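Extracellular solute-binding protein family 5 (Brucella melitensis, PDB 4ONY) probably binds a peptide or related solute in the periplasm and delivers it to an ABC transporter for uptake into the cell. Local coordinates at residues A[354-358]-A[359-363]; A[546-549]-A[550-554]. All blocks are in the same frame, centred on the assembly; numbering follows the deposited sequence.

Interaction 1 of 2, residues A[354-358]-A[359-363]; sequences SFWEG and SQLSS
Two successive beta turns fold the loop after strand 350-351 back on itself, a local contact in which W356 meets S359 and L361 while S354 lies against S362. The first, type II, runs from W356 to S359 and the second, type I, from S359 to S362. At the third position of the first turn G358 has a positive phi, which favours glycine there.

The carbonyl of W356 closes the first turn and takes two donors from S359: the backbone N, at 3.1 Å from W356 O, and the hydroxyl, with S359 OG 2.7 Å from W356 O. The hydroxyl comes in at a C=O...OG angle of 136°, bent well off the carbonyl direction. Chi1 of 74° sets S359 OG between its own backbone N and carbonyl carbon, from where it also accepts from L361 N at 3.1 Å; this second bond makes an ST turn that ties both turns to one hydroxyl. S354 forms an ST turn of its own: its OG, anti to the backbone N (chi1 171°), accepts from W356 N at 2.9 Å and is also hydrogen-bonded to D548 OD2.

Apolar packing joins W356 to L361, whose CB lies 3.5 Å from W356 CB and approaches the indole obliquely, while L361 CD1 reaches W356 CD1. S362 OG comes to 3.1 Å from S354 CB. A water donates to E357 OE1 and makes a longer bond to S362 OG, linking the two halves of the fold-back; the same carboxylate oxygen accepts from S354 N and from the backbone N of Q353.

Helix 537-553 flanks this loop, with W356 against V544 and D548, and P495 touches both W356 and L361. F355 makes edge-to-face contacts with W503 of helix 499-503 and with Y557 of strand 557-562.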
loop_
_atom_site.group_PDB
_atom_site.type_symbol
_atom_site.label_atom_id
_atom_site.label_comp_id
_atom_site.label_asym_id
_atom_site.label_seq_id
_atom_site.Cartn_x
_atom_site.Cartn_y
_atom_site.Cartn_z
ATOM N N SER A 354 10.322 8.341 -8.483
ATOM C CA SER A 354 9.618 9.152 -7.491
ATOM C C SER A 354 9.202 8.265 -6.312
ATOM O O SER A 354 8.959 7.069 -6.505
ATOM C CB SER A 354 8.340 9.687 -8.137
ATOM O OG SER A 354 7.448 10.330 -7.224
ATOM N N PHE A 355 9.023 8.891 -5.158
ATOM C CA PHE A 355 8.426 8.228 -4.013
ATOM C C PHE A 355 6.905 8.067 -4.161
ATOM O O PHE A 355 6.306 7.415 -3.334
ATOM C CB PHE A 355 8.801 8.979 -2.735
ATOM C CG PHE A 355 10.274 8.898 -2.415
ATOM C CD1 PHE A 355 10.759 7.865 -1.682
ATOM C CD2 PHE A 355 11.149 9.827 -2.891
ATOM C CE1 PHE A 355 12.090 7.763 -1.394
ATOM C CE2 PHE A 355 12.504 9.738 -2.628
ATOM C CZ PHE A 355 12.973 8.711 -1.863
ATOM N N TRP A 356 6.300 8.634 -5.223
ATOM C CA TRP A 356 4.909 8.349 -5.560
ATOM C C TRP A 356 4.854 7.924 -7.039
ATOM O O TRP A 356 3.948 8.284 -7.785
ATOM C CB TRP A 356 3.975 9.549 -5.224
ATOM C CG TRP A 356 3.781 9.636 -3.728
ATOM C CD1 TRP A 356 2.827 9.001 -2.973
ATOM C CD2 TRP A 356 4.630 10.315 -2.797
ATOM N NE1 TRP A 356 3.020 9.247 -1.625
ATOM C CE2 TRP A 356 4.121 10.043 -1.481
ATOM C CE3 TRP A 356 5.769 11.111 -2.934
ATOM C CZ2 TRP A 356 4.703 10.554 -0.345
ATOM C CZ3 TRP A 356 6.352 11.627 -1.798
ATOM C CH2 TRP A 356 5.821 11.344 -0.500
ATOM N N GLU A 357 5.822 7.101 -7.417
ATOM C CA GLU A 357 6.001 6.594 -8.773
ATOM C C GLU A 357 4.706 6.120 -9.434
ATOM O O GLU A 357 3.987 5.277 -8.903
ATOM C CB GLU A 357 6.988 5.427 -8.735
ATOM C CG GLU A 357 7.316 4.773 -10.078
ATOM C CD GLU A 357 7.971 5.710 -11.067
ATOM O OE1 GLU A 357 8.739 6.586 -10.658
ATOM O OE2 GLU A 357 7.726 5.566 -12.285
ATOM N N GLY A 358 4.497 6.612 -10.633
ATOM C CA GLY A 358 3.398 6.192 -11.487
ATOM C C GLY A 358 2.075 6.844 -11.163
ATOM O O GLY A 358 1.056 6.463 -11.762
ATOM N N SER A 359 2.044 7.774 -10.203
ATOM C CA SER A 359 0.800 8.411 -9.816
ATOM C C SER A 359 0.845 9.903 -10.108
ATOM O O SER A 359 1.894 10.470 -10.353
ATOM C CB SER A 359 0.510 8.186 -8.321
ATOM O OG SER A 359 1.354 8.980 -7.485
ATOM N N GLN A 360 -0.297 10.544 -9.955
ATOM C CA GLN A 360 -0.369 11.993 -10.026
ATOM C C GLN A 360 0.448 12.705 -8.933
ATOM O O GLN A 360 0.734 13.882 -9.091
ATOM C CB GLN A 360 -1.824 12.479 -9.931
ATOM C CG GLN A 360 -2.614 12.288 -11.213
ATOM C CD GLN A 360 -2.124 13.173 -12.370
ATOM O OE1 GLN A 360 -1.947 14.395 -12.217
ATOM N NE2 GLN A 360 -1.881 12.569 -13.508
ATOM N N LEU A 361 0.769 12.019 -7.829
ATOM C CA LEU A 361 1.560 12.609 -6.751
ATOM C C LEU A 361 3.056 12.679 -7.042
ATOM O O LEU A 361 3.794 13.288 -6.299
ATOM C CB LEU A 361 1.301 11.865 -5.444
ATOM C CG LEU A 361 -0.176 11.859 -4.959
ATOM C CD1 LEU A 361 -0.337 11.097 -3.640
ATOM C CD2 LEU A 361 -0.722 13.252 -4.765
ATOM N N SER A 362 3.528 12.024 -8.093
ATOM C CA SER A 362 4.923 12.112 -8.490
ATOM C C SER A 362 5.255 13.493 -9.014
ATOM O O SER A 362 4.518 14.037 -9.863
ATOM C CB SER A 362 5.219 11.109 -9.624
ATOM O OG SER A 362 6.531 11.291 -10.128
ATOM N N SER A 363 6.397 14.038 -8.581
ATOM C CA SER A 363 6.881 15.323 -9.075
ATOM C C SER A 363 7.684 15.237 -10.363
ATOM O O SER A 363 8.005 16.289 -10.993
ATOM C CB SER A 363 7.778 15.977 -8.034
ATOM O OG SER A 363 8.972 15.212 -7.843
HETATM O O HOH W 1 7.878 8.986 -12.013
#

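Interaction 2 of 2, residues A[546-549]-A[550-554]; sequences ALDR and VLISG
V550, L551, I552 and S553 bond back through their backbone N atoms to A546, L547, D548 and R549, so 546-549 and 550-553 form consecutive turns of one alpha helix, 537-553. The i to i+4 spacing is regular: V550 N lies 3.1 Å from A546 O and L551 N 3.0 Å from L547 O. I552 N to D548 O, at 2.9 Å, is almost straight, with an N-H...O angle of 174°.

The last of these carbonyls is shared. R549 O accepts from S553 N at 3.0 Å and from S553 OG at 2.8 Å, the two donors arriving from opposite faces of the carbonyl plane. S553 OG stands beside its own backbone N (chi1 -64°), which turns the hydroxyl back along the helix; it has a further bond to R384 N.

One turn apart, L547 and L551 set their branches against each other at a slant, L547 CG meeting L551 CD1 at 3.9 Å; M527 and L531 of helix 522-533 also touch L547. I552 extends its CD1 methyl to 3.5 Å from D548 OD2, so an apolar tip flanks the buried carboxylate. V550 CG2 packs at 3.3 Å on A546 O.

D548 and R549 direct their polar ends outside this stretch: D548 to S354, S363 and F355 N, and R549 to E372 through a salt bridge and to the carbonyls of R366 and V387. The chemistry is thus divided, with leucines packing along the helix, a doubly engaged carbonyl near its C-terminal end, and two adjacent buried charged groups satisfied by the surrounding chain.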
loop_
_atom_site.group_PDB
_atom_site.type_symbol
_atom_site.label_atom_id
_atom_site.label_comp_id
_atom_site.label_asym_id
_atom_site.label_seq_id
_atom_site.Cartn_x
_atom_site.Cartn_y
_atom_site.Cartn_z
ATOM N N ALA A 546 5.797 18.502 -3.621
ATOM C CA ALA A 546 6.878 19.267 -3.029
ATOM C C ALA A 546 7.689 18.383 -2.084
ATOM O O ALA A 546 8.917 18.437 -2.115
ATOM C CB ALA A 546 6.335 20.496 -2.299
ATOM N N LEU A 547 7.010 17.520 -1.303
ATOM C CA LEU A 547 7.700 16.543 -0.454
ATOM C C LEU A 547 8.576 15.650 -1.328
ATOM O O LEU A 547 9.759 15.465 -1.049
ATOM C CB LEU A 547 6.726 15.702 0.393
ATOM C CG LEU A 547 7.358 14.622 1.308
ATOM C CD1 LEU A 547 8.394 15.192 2.269
ATOM C CD2 LEU A 547 6.308 13.909 2.135
ATOM N N ASP A 548 7.998 15.133 -2.414
ATOM C CA ASP A 548 8.733 14.284 -3.343
ATOM C C ASP A 548 10.017 14.975 -3.815
ATOM O O ASP A 548 11.107 14.372 -3.820
ATOM C CB ASP A 548 7.826 13.887 -4.527
ATOM C CG ASP A 548 8.403 12.776 -5.375
ATOM O OD1 ASP A 548 8.900 11.805 -4.806
ATOM O OD2 ASP A 548 8.262 12.821 -6.614
ATOM N N ARG A 549 9.903 16.247 -4.161
ATOM C CA ARG A 549 11.033 17.014 -4.715
ATOM C C ARG A 549 12.158 17.132 -3.694
ATOM O O ARG A 549 13.329 16.978 -4.025
ATOM C CB ARG A 549 10.628 18.402 -5.177
ATOM C CG ARG A 549 9.686 18.426 -6.372
ATOM C CD ARG A 549 9.405 19.839 -6.872
ATOM N NE ARG A 549 8.154 19.860 -7.623
ATOM C CZ ARG A 549 8.021 19.502 -8.902
ATOM N NH1 ARG A 549 9.067 19.151 -9.664
ATOM N NH2 ARG A 549 6.803 19.459 -9.402
ATOM N N VAL A 550 11.776 17.356 -2.443
ATOM C CA VAL A 550 12.772 17.482 -1.394
ATOM C C VAL A 550 13.497 16.154 -1.127
ATOM O O VAL A 550 14.735 16.137 -0.911
ATOM C CB VAL A 550 12.145 18.010 -0.083
ATOM C CG1 VAL A 550 13.197 18.012 1.027
ATOM C CG2 VAL A 550 11.528 19.398 -0.286
ATOM N N LEU A 551 12.727 15.060 -1.127
ATOM C CA LEU A 551 13.258 13.768 -0.838
ATOM C C LEU A 551 14.200 13.269 -1.943
ATOM O O LEU A 551 15.301 12.764 -1.659
ATOM C CB LEU A 551 12.123 12.759 -0.601
ATOM C CG LEU A 551 11.251 12.941 0.617
ATOM C CD1 LEU A 551 10.084 11.949 0.604
ATOM C CD2 LEU A 551 12.045 12.766 1.918
ATOM N N ILE A 552 13.790 13.453 -3.186
ATOM C CA ILE A 552 14.646 13.151 -4.332
ATOM C C ILE A 552 15.952 13.968 -4.265
ATOM O O ILE A 552 17.037 13.441 -4.562
ATOM C CB ILE A 552 13.952 13.452 -5.659
ATOM C CG1 ILE A 552 12.804 12.463 -5.896
ATOM C CG2 ILE A 552 14.953 13.374 -6.832
ATOM C CD1 ILE A 552 11.790 12.945 -6.933
ATOM N N SER A 553 15.831 15.250 -3.883
ATOM C CA SER A 553 16.955 16.186 -3.867
ATOM C C SER A 553 17.944 15.904 -2.736
ATOM O O SER A 553 19.054 16.409 -2.748
ATOM C CB SER A 553 16.472 17.623 -3.781
ATOM O OG SER A 553 15.729 17.985 -4.934
ATOM N N GLY A 554 17.546 15.079 -1.776
ATOM C CA GLY A 554 18.424 14.645 -0.724
ATOM C C GLY A 554 19.227 13.379 -1.039
ATOM O O GLY A 554 20.102 13.017 -0.263
#

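Interaction 1 precedes interaction 2 along the chain, yet their centres are only 11 Å apart, on the same side of the chain's centre. D548 joins them: its OD2 lies 2.7 Å from S354 OG and 2.8 Å from S363 OG, probable hydrogen bonds to the first and last residues of 354-363. Packing adds F355 CE2 at 3.7 Å from L551 CB. Strands 350-351 and 557-562, which lead into the loop and follow the helix, pair antiparallel in the same six-stranded mixed sheet. Residues distant in sequence are therefore joined into one largely buried unit beside that sheet of the solute-binding protein.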